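Local atomic coordinates of alpha-catenin-like protein hmp-1 (Caenorhabditis elegans, PDB entry 5H5M), a protein that belongs to the core cadherin-catenin complex of adherens junctions, binds beta-catenin and actin filaments, and is required for cell migration and shape change during embryonic body enclosure and elongation. Residues 54-57 with 58-62; 139-142 with 143-146; 176-179 with 180-184; 301-304 with 305-309. All blocks are in the same frame, centred on the assembly; numbering follows the deposited sequence.

Contact 1. Residues 54-57 with 58-62; sequences TREN and RKQKI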
loop_
_atom_site.group_PDB
_atom_site.type_symbol
_atom_site.label_atom_id
_atom_site.label_comp_id
_atom_site.label_asym_id
_atom_site.label_seq_id
_atom_site.Cartn_x
_atom_site.Cartn_y
_atom_site.Cartn_z
ATOM N N THR A 54 5.164 4.877 -8.230
ATOM C CA THR A 54 3.774 4.637 -8.609
ATOM C C THR A 54 3.693 3.678 -9.796
ATOM O O THR A 54 4.485 3.772 -10.731
ATOM C CB THR A 54 3.049 5.961 -8.953
ATOM O OG1 THR A 54 3.082 6.837 -7.819
ATOM C CG2 THR A 54 1.597 5.710 -9.342
ATOM N N ARG A 55 2.740 2.752 -9.748
ATOM C CA ARG A 55 2.564 1.772 -10.817
ATOM C C ARG A 55 1.972 2.412 -12.074
ATOM O O ARG A 55 1.185 3.357 -11.992
ATOM C CB ARG A 55 1.682 0.615 -10.341
ATOM C CG ARG A 55 2.414 -0.403 -9.459
ATOM C CD ARG A 55 1.438 -1.339 -8.755
ATOM N NE ARG A 55 2.098 -2.484 -8.128
ATOM C CZ ARG A 55 2.711 -2.448 -6.947
ATOM N NH1 ARG A 55 2.770 -1.318 -6.253
ATOM N NH2 ARG A 55 3.274 -3.545 -6.457
ATOM N N GLU A 56 2.355 1.882 -13.232
ATOM C CA GLU A 56 2.012 2.484 -14.519
ATOM C C GLU A 56 0.513 2.532 -14.802
ATOM O O GLU A 56 -0.007 3.556 -15.240
ATOM C CB GLU A 56 2.718 1.734 -15.651
ATOM C CG GLU A 56 2.390 2.253 -17.044
ATOM C CD GLU A 56 2.865 3.678 -17.276
ATOM O OE1 GLU A 56 3.759 4.146 -16.537
ATOM O OE2 GLU A 56 2.341 4.334 -18.201
ATOM N N ASN A 57 -0.177 1.425 -14.557
ATOM C CA ASN A 57 -1.590 1.329 -14.892
ATOM C C ASN A 57 -2.459 2.231 -14.014
ATOM O O ASN A 57 -3.457 2.779 -14.478
ATOM C CB ASN A 57 -2.048 -0.129 -14.803
ATOM C CG ASN A 57 -3.559 -0.278 -14.858
ATOM O OD1 ASN A 57 -4.234 -0.262 -13.828
ATOM N ND2 ASN A 57 -4.098 -0.405 -16.065
ATOM N N ARG A 58 -2.067 2.408 -12.755
ATOM C CA ARG A 58 -2.803 3.298 -11.865
ATOM C C ARG A 58 -2.458 4.753 -12.179
ATOM O O ARG A 58 -3.283 5.651 -12.019
ATOM C CB ARG A 58 -2.507 2.974 -10.396
ATOM C CG ARG A 58 -3.508 3.587 -9.424
ATOM C CD ARG A 58 -3.648 2.761 -8.155
ATOM N NE ARG A 58 -4.732 1.786 -8.244
ATOM C CZ ARG A 58 -4.614 0.501 -7.931
ATOM N NH1 ARG A 58 -3.457 0.020 -7.499
ATOM N NH2 ARG A 58 -5.659 -0.306 -8.044
ATOM N N LYS A 59 -1.228 4.968 -12.632
ATOM C CA LYS A 59 -0.769 6.276 -13.080
ATOM C C LYS A 59 -1.632 6.810 -14.223
ATOM O O LYS A 59 -2.028 7.972 -14.221
ATOM C CB LYS A 59 0.695 6.189 -13.517
ATOM C CG LYS A 59 1.269 7.450 -14.130
ATOM C CD LYS A 59 2.631 7.157 -14.750
ATOM C CE LYS A 59 3.331 8.427 -15.199
ATOM N NZ LYS A 59 2.489 9.226 -16.131
ATOM N N GLN A 60 -1.931 5.953 -15.192
ATOM C CA GLN A 60 -2.691 6.379 -16.361
ATOM C C GLN A 60 -4.164 6.622 -16.035
ATOM O O GLN A 60 -4.806 7.466 -16.657
ATOM C CB GLN A 60 -2.561 5.353 -17.491
ATOM C CG GLN A 60 -1.167 5.275 -18.134
ATOM C CD GLN A 60 -0.581 6.633 -18.545
ATOM O OE1 GLN A 60 -1.302 7.616 -18.745
ATOM N NE2 GLN A 60 0.742 6.680 -18.676
ATOM N N LYS A 61 -4.700 5.890 -15.062
ATOM C CA LYS A 61 -6.084 6.101 -14.654
ATOM C C LYS A 61 -6.242 7.472 -14.009
ATOM O O LYS A 61 -7.227 8.176 -14.249
ATOM C CB LYS A 61 -6.547 5.006 -13.689
ATOM C CG LYS A 61 -6.791 3.665 -14.355
ATOM C CD LYS A 61 -7.318 2.638 -13.368
ATOM C CE LYS A 61 -6.175 1.888 -12.703
ATOM N NZ LYS A 61 -6.599 0.582 -12.130
ATOM N N ILE A 62 -5.261 7.842 -13.193
ATOM C CA ILE A 62 -5.248 9.140 -12.534
ATOM C C ILE A 62 -5.165 10.268 -13.560
ATOM O O ILE A 62 -5.899 11.253 -13.472
ATOM C CB ILE A 62 -4.074 9.250 -11.543
ATOM C CG1 ILE A 62 -4.264 8.252 -10.397
ATOM C CG2 ILE A 62 -3.950 10.669 -11.005
ATOM C CD1 ILE A 62 -3.139 8.243 -9.396
#
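The carboxylate of Glu-56 and the amide of Gln-60 meet at an angle, their planes 51° apart. NE2 of Gln-60 gives a straight hydrogen bond to OE2 of Glu-56 at 2.9 Å; the oxygen lies in the amide plane, whereas the nitrogen approaches on the syn side of the carboxylate, 34° out of its plane. This is an i to i+4 pair in the first turn of helix 56-80, part of the helical-bundle M domain, with Arg-55 at the N-cap position. A bend at chi2 (64°) swings the Glu-56 carboxylate forward toward Gln-60; an acid suits a helix start, where its negative charge probably interacts favourably with the positive end of the helix dipole. The first helical backbone bond here runs from Lys-59 N to Arg-55 O, 3.0 Å. Arg-55 and Arg-58 reach other helices through salt bridges, to Asp-121 and Glu-250 and to Asp-117 respectively, while Lys-59 pairs with Asp-50. Lys-61 folds its chain across Asn-57, and its NZ makes a weak bond to Asn-57 OD1. A leucine here would probably leave that oxygen without this donor and the amide freer to turn. Lys-61 CE also lies 3.1 Å from Asn-57 OD1.

Contact 2. Residues 139-142 with 143-146; sequences EGHE and ENTR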
loop_
_atom_site.group_PDB
_atom_site.type_symbol
_atom_site.label_atom_id
_atom_site.label_comp_id
_atom_site.label_asym_id
_atom_site.label_seq_id
_atom_site.Cartn_x
_atom_site.Cartn_y
_atom_site.Cartn_z
ATOM N N GLU A 139 27.458 -12.291 14.467
ATOM C CA GLU A 139 28.394 -13.338 14.062
ATOM C C GLU A 139 29.894 -13.064 14.319
ATOM O O GLU A 139 30.589 -13.975 14.775
ATOM C CB GLU A 139 28.172 -13.680 12.589
ATOM C CG GLU A 139 27.042 -14.674 12.422
ATOM C CD GLU A 139 27.194 -15.549 11.191
ATOM O OE1 GLU A 139 28.340 -15.721 10.717
ATOM O OE2 GLU A 139 26.166 -16.083 10.713
ATOM N N GLY A 140 30.433 -11.877 14.029
ATOM C CA GLY A 140 29.781 -10.784 13.336
ATOM C C GLY A 140 30.317 -10.669 11.917
ATOM O O GLY A 140 31.508 -10.445 11.694
ATOM N N HIS A 141 29.426 -10.849 10.951
ATOM C CA HIS A 141 29.784 -10.893 9.539
ATOM C C HIS A 141 29.871 -9.483 8.950
ATOM O O HIS A 141 28.847 -8.878 8.615
ATOM C CB HIS A 141 28.754 -11.733 8.787
ATOM C CG HIS A 141 29.308 -12.473 7.615
ATOM N ND1 HIS A 141 29.433 -11.901 6.368
ATOM C CD2 HIS A 141 29.759 -13.744 7.493
ATOM C CE1 HIS A 141 29.940 -12.785 5.529
ATOM N NE2 HIS A 141 30.149 -13.912 6.186
ATOM N N GLU A 142 31.095 -8.968 8.834
ATOM C CA GLU A 142 31.337 -7.599 8.372
ATOM C C GLU A 142 30.688 -7.306 7.021
ATOM O O GLU A 142 30.005 -6.296 6.855
ATOM C CB GLU A 142 32.845 -7.325 8.290
ATOM C CG GLU A 142 33.214 -6.000 7.624
ATOM C CD GLU A 142 33.167 -4.819 8.581
ATOM O OE1 GLU A 142 32.852 -5.025 9.770
ATOM O OE2 GLU A 142 33.447 -3.683 8.141
ATOM N N GLU A 143 30.898 -8.203 6.065
ATOM C CA GLU A 143 30.391 -8.017 4.711
ATOM C C GLU A 143 28.865 -8.022 4.661
ATOM O O GLU A 143 28.259 -7.229 3.942
ATOM C CB GLU A 143 30.950 -9.101 3.786
ATOM C CG GLU A 143 32.467 -9.061 3.615
ATOM C CD GLU A 143 33.215 -9.711 4.769
ATOM O OE1 GLU A 143 32.560 -10.125 5.750
ATOM O OE2 GLU A 143 34.458 -9.811 4.694
ATOM N N ASN A 144 28.246 -8.915 5.428
ATOM C CA ASN A 144 26.792 -9.021 5.442
ATOM C C ASN A 144 26.133 -7.904 6.238
ATOM O O ASN A 144 25.068 -7.418 5.863
ATOM C CB ASN A 144 26.353 -10.375 6.002
ATOM C CG ASN A 144 26.581 -11.508 5.027
ATOM O OD1 ASN A 144 26.735 -11.286 3.825
ATOM N ND2 ASN A 144 26.597 -12.736 5.539
ATOM N N THR A 145 26.763 -7.503 7.338
ATOM C CA THR A 145 26.217 -6.440 8.170
ATOM C C THR A 145 26.105 -5.145 7.370
ATOM O O THR A 145 25.072 -4.483 7.402
ATOM C CB THR A 145 27.072 -6.199 9.432
ATOM O OG1 THR A 145 27.092 -7.387 10.232
ATOM C CG2 THR A 145 26.494 -5.055 10.256
ATOM N N ARG A 146 27.161 -4.803 6.635
ATOM C CA ARG A 146 27.162 -3.586 5.830
ATOM C C ARG A 146 26.142 -3.659 4.698
ATOM O O ARG A 146 25.499 -2.660 4.371
ATOM C CB ARG A 146 28.559 -3.315 5.272
ATOM C CG ARG A 146 29.596 -3.083 6.359
ATOM C CD ARG A 146 30.744 -2.221 5.875
ATOM N NE ARG A 146 31.754 -2.041 6.915
ATOM C CZ ARG A 146 31.680 -1.130 7.881
ATOM N NH1 ARG A 146 30.640 -0.309 7.946
ATOM N NH2 ARG A 146 32.645 -1.040 8.786
#
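Glu-142 and Arg-146, one helical turn apart, join through a single carboxylate oxygen. CG of Glu-142 stands anti to the backbone N and the chain then bends at chi2, which carries OE2 along the helix to the guanidinium edge. Arg-146 reaches back with a chain extended from CG to NE, and its NE lies 2.7 Å from OE2 of Glu-142 in a salt bridge; Arg-146 NH2 adds a weak bond to the same oxygen at 2.8 Å. The carboxylate and guanidinium planes stand 76° apart, and NE comes from above the carboxylate, so this is no flat two-oxygen pairing. The other oxygen, OE1, has a weak bond to His-202. A glutamine in place of Glu-142 would probably leave the Arg-146 guanidinium without its opposite charge and freer to swing away.

In His-141, chi1 of -148°, off the usual staggered values, and the turn at chi2 bring ND1 to Asn-144 N, which lies in the ring plane and donates weakly at 3.3 Å. The Asn-144 amide is nearly parallel to this ring, 15° apart, with ND2 over one face. Thr-145 suits its buried place: OG1 bonds back to His-141 O at 2.8 Å, the oxygen that also takes Thr-145 N, while its side chain touches Leu-133 and Ala-136 of helix 128-137 and Ile-198 and Cys-201 of helix 173-202. The whole is a helix N-terminus with a histidine N-cap, opening helix 142-166.

Contact 3. Residues 176-179 with 180-184; sequences VSVI and QHTAA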
loop_
_atom_site.group_PDB
_atom_site.type_symbol
_atom_site.label_atom_id
_atom_site.label_comp_id
_atom_site.label_asym_id
_atom_site.label_seq_id
_atom_site.Cartn_x
_atom_site.Cartn_y
_atom_site.Cartn_z
ATOM N N VAL A 176 -2.992 11.922 11.256
ATOM C CA VAL A 176 -1.918 12.462 10.428
ATOM C C VAL A 176 -0.798 13.023 11.300
ATOM O O VAL A 176 0.383 12.830 11.015
ATOM C CB VAL A 176 -2.443 13.560 9.466
ATOM C CG1 VAL A 176 -1.310 14.477 9.002
ATOM C CG2 VAL A 176 -3.155 12.929 8.275
ATOM N N SER A 177 -1.175 13.698 12.380
ATOM C CA SER A 177 -0.192 14.262 13.295
ATOM C C SER A 177 0.700 13.174 13.890
ATOM O O SER A 177 1.922 13.315 13.920
ATOM C CB SER A 177 -0.882 15.042 14.408
ATOM O OG SER A 177 0.067 15.522 15.340
ATOM N N VAL A 178 0.082 12.089 14.354
ATOM C CA VAL A 178 0.824 10.965 14.917
ATOM C C VAL A 178 1.717 10.310 13.863
ATOM O O VAL A 178 2.882 10.008 14.125
ATOM C CB VAL A 178 -0.126 9.905 15.516
ATOM C CG1 VAL A 178 0.624 8.606 15.806
ATOM C CG2 VAL A 178 -0.791 10.439 16.777
ATOM N N ILE A 179 1.167 10.108 12.671
ATOM C CA ILE A 179 1.906 9.506 11.566
ATOM C C ILE A 179 3.146 10.317 11.189
ATOM O O ILE A 179 4.225 9.757 10.985
ATOM C CB ILE A 179 1.004 9.347 10.323
ATOM C CG1 ILE A 179 -0.083 8.303 10.595
ATOM C CG2 ILE A 179 1.829 8.957 9.098
ATOM C CD1 ILE A 179 -1.175 8.263 9.558
ATOM N N GLN A 180 2.993 11.634 11.107
ATOM C CA GLN A 180 4.103 12.492 10.712
ATOM C C GLN A 180 5.193 12.541 11.782
ATOM O O GLN A 180 6.382 12.500 11.459
ATOM C CB GLN A 180 3.604 13.899 10.390
ATOM C CG GLN A 180 2.858 13.964 9.067
ATOM C CD GLN A 180 2.266 15.324 8.781
ATOM O OE1 GLN A 180 1.925 16.073 9.696
ATOM N NE2 GLN A 180 2.132 15.649 7.500
ATOM N N HIS A 181 4.794 12.627 13.051
ATOM C CA HIS A 181 5.759 12.618 14.148
ATOM C C HIS A 181 6.509 11.288 14.215
ATOM O O HIS A 181 7.732 11.257 14.385
ATOM C CB HIS A 181 5.076 12.893 15.488
ATOM C CG HIS A 181 4.594 14.305 15.646
ATOM N ND1 HIS A 181 3.382 14.738 15.152
ATOM C CD2 HIS A 181 5.169 15.378 16.234
ATOM C CE1 HIS A 181 3.228 16.019 15.438
ATOM N NE2 HIS A 181 4.297 16.434 16.092
ATOM N N THR A 182 5.767 10.195 14.066
ATOM C CA THR A 182 6.344 8.859 14.104
ATOM C C THR A 182 7.306 8.648 12.939
ATOM O O THR A 182 8.370 8.056 13.106
ATOM C CB THR A 182 5.248 7.778 14.076
ATOM O OG1 THR A 182 4.299 8.034 15.120
ATOM C CG2 THR A 182 5.851 6.392 14.264
ATOM N N ALA A 183 6.938 9.153 11.765
ATOM C CA ALA A 183 7.792 9.038 10.586
ATOM C C ALA A 183 9.114 9.780 10.785
ATOM O O ALA A 183 10.178 9.266 10.435
ATOM C CB ALA A 183 7.074 9.559 9.353
ATOM N N ALA A 184 9.041 10.980 11.359
ATOM C CA ALA A 184 10.241 11.771 11.631
ATOM C C ALA A 184 11.140 11.097 12.669
ATOM O O ALA A 184 12.366 11.208 12.604
ATOM C CB ALA A 184 9.861 13.174 12.093
#
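Val-176 and Gln-180 lie side by side on helix 173-202, one turn apart in an i to i+4 ridge of this helical-bundle domain. Gln-180 can be followed outward. Its CB sits 3.5 Å from Val-176 O, and CG, placed anti to its own carbonyl carbon (chi1 -73°), passes the same oxygen at 3.3 Å. Beyond CG the chain runs extended: CD comes to 3.7 Å from Val-176 CG1, and at the tip OE1 and NE2 lie alongside that methyl. A glutamine fits this exposed place, since its methylenes pass over the Val-176 carbonyl oxygen while its flat amide rests against the CG1 methyl.

One residue further on, His-181 N donates to Ser-177 O at 3.1 Å. The His-181 ring turns its edge to the same oxygen, with ND1 pointing at it, but so closely that the position of ND1 is doubtful. Ile-179, buried, faces inward instead, against Leu-227 and Ala-230 of helix 207-233 and Ala-163 of helix 142-166. Thr-182, also buried, touches Leu-226 and Leu-227 and satisfies its hydroxyl within its own helix. Val-178 O takes both donors of this threonine from opposite faces of its carbonyl plane, Thr-182 N at 2.9 Å and Thr-182 OG1 at 2.6 Å.

Contact 4. Residues 301-304 with 305-309; sequences LQNS and EYTET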
loop_
_atom_site.group_PDB
_atom_site.type_symbol
_atom_site.label_atom_id
_atom_site.label_comp_id
_atom_site.label_asym_id
_atom_site.label_seq_id
_atom_site.Cartn_x
_atom_site.Cartn_y
_atom_site.Cartn_z
ATOM N N LEU A 301 -15.215 -4.787 16.411
ATOM C CA LEU A 301 -16.656 -4.988 16.403
ATOM C C LEU A 301 -17.117 -5.781 17.619
ATOM O O LEU A 301 -16.314 -6.409 18.308
ATOM C CB LEU A 301 -17.090 -5.709 15.123
ATOM C CG LEU A 301 -16.817 -4.986 13.801
ATOM C CD1 LEU A 301 -17.209 -5.864 12.622
ATOM C CD2 LEU A 301 -17.560 -3.660 13.757
ATOM N N GLN A 302 -18.415 -5.738 17.883
ATOM C CA GLN A 302 -19.022 -6.636 18.854
ATOM C C GLN A 302 -18.989 -8.058 18.290
ATOM O O GLN A 302 -19.194 -8.257 17.089
ATOM C CB GLN A 302 -20.454 -6.197 19.166
ATOM C CG GLN A 302 -21.215 -7.122 20.092
ATOM C CD GLN A 302 -22.623 -6.631 20.364
ATOM O OE1 GLN A 302 -23.002 -5.534 19.951
ATOM N NE2 GLN A 302 -23.409 -7.447 21.059
ATOM N N ASN A 303 -18.708 -9.038 19.142
ATOM C CA ASN A 303 -18.649 -10.429 18.701
ATOM C C ASN A 303 -20.006 -10.905 18.189
ATOM O O ASN A 303 -21.030 -10.698 18.834
ATOM C CB ASN A 303 -18.163 -11.337 19.835
ATOM C CG ASN A 303 -17.972 -12.777 19.392
ATOM O OD1 ASN A 303 -18.679 -13.676 19.842
ATOM N ND2 ASN A 303 -17.016 -13.000 18.499
ATOM N N SER A 304 -20.002 -11.530 17.018
ATOM C CA SER A 304 -21.233 -12.009 16.401
ATOM C C SER A 304 -20.941 -13.196 15.493
ATOM O O SER A 304 -19.792 -13.619 15.360
ATOM C CB SER A 304 -21.910 -10.892 15.601
ATOM O OG SER A 304 -21.087 -10.472 14.523
ATOM N N GLU A 305 -21.984 -13.731 14.868
ATOM C CA GLU A 305 -21.809 -14.785 13.880
ATOM C C GLU A 305 -21.033 -14.235 12.691
ATOM O O GLU A 305 -20.270 -14.951 12.046
ATOM C CB GLU A 305 -23.159 -15.347 13.434
ATOM C CG GLU A 305 -23.059 -16.453 12.398
ATOM C CD GLU A 305 -24.372 -17.183 12.203
ATOM O OE1 GLU A 305 -25.298 -16.969 13.016
ATOM O OE2 GLU A 305 -24.475 -17.973 11.241
ATOM N N TYR A 306 -21.223 -12.948 12.425
ATOM C CA TYR A 306 -20.511 -12.269 11.353
ATOM C C TYR A 306 -19.002 -12.264 11.566
ATOM O O TYR A 306 -18.244 -12.659 10.680
ATOM C CB TYR A 306 -21.013 -10.832 11.210
ATOM C CG TYR A 306 -20.181 -10.003 10.262
ATOM C CD1 TYR A 306 -20.174 -10.278 8.902
ATOM C CD2 TYR A 306 -19.410 -8.942 10.721
ATOM C CE1 TYR A 306 -19.419 -9.528 8.030
ATOM C CE2 TYR A 306 -18.653 -8.184 9.852
ATOM C CZ TYR A 306 -18.664 -8.481 8.508
ATOM O OH TYR A 306 -17.912 -7.733 7.634
ATOM N N THR A 307 -18.566 -11.817 12.740
ATOM C CA THR A 307 -17.137 -11.703 13.014
ATOM C C THR A 307 -16.470 -13.071 13.107
ATOM O O THR A 307 -15.359 -13.254 12.619
ATOM C CB THR A 307 -16.864 -10.918 14.309
ATOM O OG1 THR A 307 -17.420 -11.617 15.430
ATOM C CG2 THR A 307 -17.468 -9.524 14.225
ATOM N N GLU A 308 -17.149 -14.034 13.720
ATOM C CA GLU A 308 -16.591 -15.377 13.844
ATOM C C GLU A 308 -16.410 -16.035 12.476
ATOM O O GLU A 308 -15.426 -16.739 12.249
ATOM C CB GLU A 308 -17.473 -16.250 14.741
ATOM C CG GLU A 308 -17.455 -15.819 16.198
ATOM C CD GLU A 308 -17.944 -16.902 17.143
ATOM O OE1 GLU A 308 -18.528 -17.898 16.663
ATOM O OE2 GLU A 308 -17.738 -16.756 18.367
ATOM N N THR A 309 -17.353 -15.789 11.570
ATOM C CA THR A 309 -17.295 -16.350 10.222
ATOM C C THR A 309 -16.128 -15.757 9.433
ATOM O O THR A 309 -15.454 -16.455 8.675
ATOM C CB THR A 309 -18.614 -16.109 9.456
ATOM O OG1 THR A 309 -19.699 -16.721 10.163
ATOM C CG2 THR A 309 -18.545 -16.702 8.062
#
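Ser-304 OG is gripped by two backbone N-H groups at the start of helix 305-339, both weakly: Thr-307 N lies 3.4 Å away and Tyr-306 N 3.2 Å away from this oxygen. The hydroxyl can serve both because chi1 of 63° puts it between the serine's own backbone N and carbonyl carbon, facing the first turn. The exchange is returned by Thr-307, whose OG1 accepts from Ser-304 N at 3.0 Å, nearly straight at 169°. Serine suits the N-cap since its short side chain brings an acceptor to N-H groups that have no preceding turn to bond to; threonine suits the third helical position because OG1 reaches back while CG2 turns to the loop, 3.9 Å from Leu-301 CB. The first i to i+4 bond, Glu-308 N to Ser-304 O, follows at 3.1 Å. Leu-301 adds an apolar touch before the cap: its CD1 meets the edge of the Tyr-306 ring at CE2, 3.9 Å away and in the ring plane. The tyrosine is held at its far end too, where OH bonds to Leu-373 O on helix 345-374. Together the reciprocal serine and threonine bonds make a capping box, which starts helix 305-339.

From the N terminus the four contacts come in series, none nesting within or crossing another, and each is confined to one continuous run of chain, so none closes a long loop. Contact 1 starts helix 56-80, which it ties to helices 92-122 and 237-260. Contact 2 begins helix 142-166 after the turn from helix 128-137, and contact 3 lies within the following helix, 173-202; their centres are 32 Å apart although each lends side chains to the other's helix. Contact 4 starts helix 305-339, on the opposite side of the chain's centre from contact 1, their centres 37 Å apart. Contacts 1, 2 and 4 are thus helix beginnings, while contact 3 lies inside a helix, a turn in from its N-terminal end.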